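Local coordinates for nitrate regulatory protein (Klebsiella oxytoca, PDB 4AKK) that responds to nitrate and nitrite by binding the leader RNA of the nasF operon at its terminator, so that transcription reads through into the nitrate assimilation genes, at residues Arg203-Leu208 and Arg220-Asp225. Numbering follows the deposited sequence.
With EDO (1,2-ethanediol), chain C.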
loop_
_atom_site.group_PDB
_atom_site.type_symbol
_atom_site.label_atom_id
_atom_site.label_comp_id
_atom_site.label_asym_id
_atom_site.label_seq_id
_atom_site.Cartn_x
_atom_site.Cartn_y
_atom_site.Cartn_z
ATOM N N ARG A 203 4.550 -5.706 -26.122
ATOM C CA ARG A 203 5.087 -6.163 -27.403
ATOM C C ARG A 203 4.322 -7.417 -27.854
ATOM O O ARG A 203 3.808 -7.476 -28.968
ATOM C CB ARG A 203 6.594 -6.450 -27.319
ATOM C CG ARG A 203 7.159 -7.125 -28.599
ATOM C CD ARG A 203 8.669 -7.396 -28.519
ATOM N NE ARG A 203 8.996 -8.425 -27.534
ATOM C CZ ARG A 203 10.229 -8.840 -27.247
ATOM N NH1 ARG A 203 11.288 -8.324 -27.875
ATOM N NH2 ARG A 203 10.406 -9.778 -26.325
ATOM N N ALA A 204 4.218 -8.397 -26.958
ATOM C CA ALA A 204 3.533 -9.660 -27.255
ATOM C C ALA A 204 2.067 -9.481 -27.650
ATOM O O ALA A 204 1.595 -10.078 -28.608
ATOM C CB ALA A 204 3.651 -10.626 -26.063
ATOM N N LEU A 205 1.338 -8.666 -26.908
ATOM C CA LEU A 205 -0.077 -8.485 -27.203
ATOM C C LEU A 205 -0.270 -7.763 -28.534
ATOM O O LEU A 205 -1.109 -8.149 -29.343
ATOM C CB LEU A 205 -0.765 -7.724 -26.069
ATOM C CG LEU A 205 -0.805 -8.504 -24.744
ATOM C CD1 LEU A 205 -1.346 -7.633 -23.625
ATOM C CD2 LEU A 205 -1.608 -9.804 -24.858
ATOM N N GLY A 206 0.513 -6.712 -28.760
ATOM C CA GLY A 206 0.394 -5.952 -29.991
ATOM C C GLY A 206 0.726 -6.795 -31.212
ATOM O O GLY A 206 0.071 -6.672 -32.245
ATOM N N ALA A 207 1.737 -7.655 -31.087
ATOM C CA ALA A 207 2.191 -8.488 -32.198
ATOM C C ALA A 207 1.127 -9.514 -32.567
ATOM O O ALA A 207 0.865 -9.764 -33.728
ATOM C CB ALA A 207 3.504 -9.182 -31.838
ATOM N N LEU A 208 0.525 -10.112 -31.553
ATOM C CA LEU A 208 -0.601 -10.995 -31.747
ATOM C C LEU A 208 -1.697 -10.294 -32.553
ATOM O O LEU A 208 -2.137 -10.787 -33.588
ATOM C CB LEU A 208 -1.141 -11.425 -30.383
ATOM C CG LEU A 208 -2.446 -12.208 -30.401
ATOM C CD1 LEU A 208 -2.272 -13.486 -31.192
ATOM C CD2 LEU A 208 -2.918 -12.502 -28.976
ATOM N N ARG A 220 -7.527 -5.730 -27.163
ATOM C CA ARG A 220 -7.332 -4.303 -27.025
ATOM C C ARG A 220 -7.332 -3.818 -25.559
ATOM O O ARG A 220 -6.541 -2.943 -25.184
ATOM C CB ARG A 220 -8.369 -3.538 -27.859
ATOM C CG ARG A 220 -8.297 -2.025 -27.634
ATOM C CD ARG A 220 -9.255 -1.259 -28.535
ATOM N NE ARG A 220 -10.635 -1.365 -28.087
ATOM C CZ ARG A 220 -11.648 -0.698 -28.633
ATOM N NH1 ARG A 220 -11.434 0.113 -29.660
ATOM N NH2 ARG A 220 -12.879 -0.850 -28.157
ATOM N N GLN A 221 -8.222 -4.358 -24.727
ATOM C CA GLN A 221 -8.248 -3.925 -23.325
ATOM C C GLN A 221 -6.967 -4.394 -22.619
ATOM O O GLN A 221 -6.334 -3.629 -21.896
ATOM C CB GLN A 221 -9.515 -4.415 -22.595
ATOM C CG GLN A 221 -9.724 -3.783 -21.210
ATOM C CD GLN A 221 -9.966 -2.274 -21.250
ATOM O OE1 GLN A 221 -10.902 -1.792 -21.894
ATOM N NE2 GLN A 221 -9.122 -1.523 -20.549
ATOM N N GLN A 222 -6.572 -5.641 -22.866
ATOM C CA GLN A 222 -5.346 -6.176 -22.290
ATOM C C GLN A 222 -4.128 -5.354 -22.726
ATOM O O GLN A 222 -3.203 -5.131 -21.946
ATOM C CB GLN A 222 -5.155 -7.633 -22.705
ATOM C CG GLN A 222 -6.229 -8.588 -22.182
ATOM C CD GLN A 222 -5.981 -10.021 -22.637
ATOM O OE1 GLN A 222 -4.937 -10.326 -23.208
ATOM N NE2 GLN A 222 -6.942 -10.905 -22.391
ATOM N N LEU A 223 -4.130 -4.906 -23.973
ATOM C CA LEU A 223 -3.001 -4.136 -24.479
ATOM C C LEU A 223 -2.960 -2.799 -23.761
ATOM O O LEU A 223 -1.948 -2.410 -23.182
ATOM C CB LEU A 223 -3.108 -3.935 -25.994
ATOM C CG LEU A 223 -2.076 -2.996 -26.622
ATOM C CD1 LEU A 223 -0.657 -3.568 -26.455
ATOM C CD2 LEU A 223 -2.406 -2.795 -28.098
ATOM N N VAL A 224 -4.081 -2.096 -23.802
ATOM C CA VAL A 224 -4.222 -0.848 -23.092
ATOM C C VAL A 224 -3.790 -0.983 -21.628
ATOM O O VAL A 224 -3.139 -0.092 -21.085
ATOM C CB VAL A 224 -5.688 -0.369 -23.153
ATOM C CG1 VAL A 224 -5.951 0.721 -22.121
ATOM C CG2 VAL A 224 -6.023 0.107 -24.567
ATOM N N ASP A 225 -4.170 -2.086 -20.991
ATOM C CA ASP A 225 -3.880 -2.269 -19.569
ATOM C C ASP A 225 -2.371 -2.415 -19.343
ATOM O O ASP A 225 -1.840 -1.963 -18.335
ATOM C CB ASP A 225 -4.611 -3.496 -18.997
ATOM C CG ASP A 225 -6.141 -3.353 -18.996
ATOM O OD1 ASP A 225 -6.672 -2.213 -18.977
ATOM O OD2 ASP A 225 -6.809 -4.419 -19.014
HETATM C C1 EDO C . 7.024 -10.354 -25.485
HETATM O O1 EDO C . 8.260 -11.058 -25.374
HETATM C C2 EDO C . 6.792 -9.877 -26.915
HETATM O O2 EDO C . 6.590 -10.927 -27.871
#
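Leu-205 reaches across to the neighbouring helix with both of its methyl groups. CD1 ends over the backbone between Gln-222 and Leu-223, 3.5 Å from Gln-222 O, while its other branch, CD2, lies 3.8 Å from Gln-222 OE1. The two side chains cross at about a right angle. With CG beside the backbone N (chi1 -64°), Gln-222 runs out straight to its amide, whose NE2 is hydrogen-bonded to Glu-218 one turn back; OE1 meets the leucine by van der Waals contact alone.

Leu-223 adds a second, looser touch. Its CG stands anti to the backbone N (chi1 173°), which carries CD1 to 4.2 Å from Leu-205 CB. The same methyl lies 4.1 Å from Gly-206 N, beside the backbone of that helix. The contact is small, 183 Å² in all, and made of van der Waals touches; the axes of the two segments come no closer than 9.3 Å.

Segments 203-208 and 220-225 run roughly antiparallel, their axes at 150°. They lie on helices 180-212 and 217-240, which a short turn joins into a helical hairpin in the nitrate-sensing NIT region. On one flank Arg-203 and Ala-207 pack on helix 277-312; on the other, Arg-220, Gln-221 and Val-224 meet helices 360-380 and 385-399 of the RNA-binding ANTAR region, with Arg-220 salt-bridged to Glu-386.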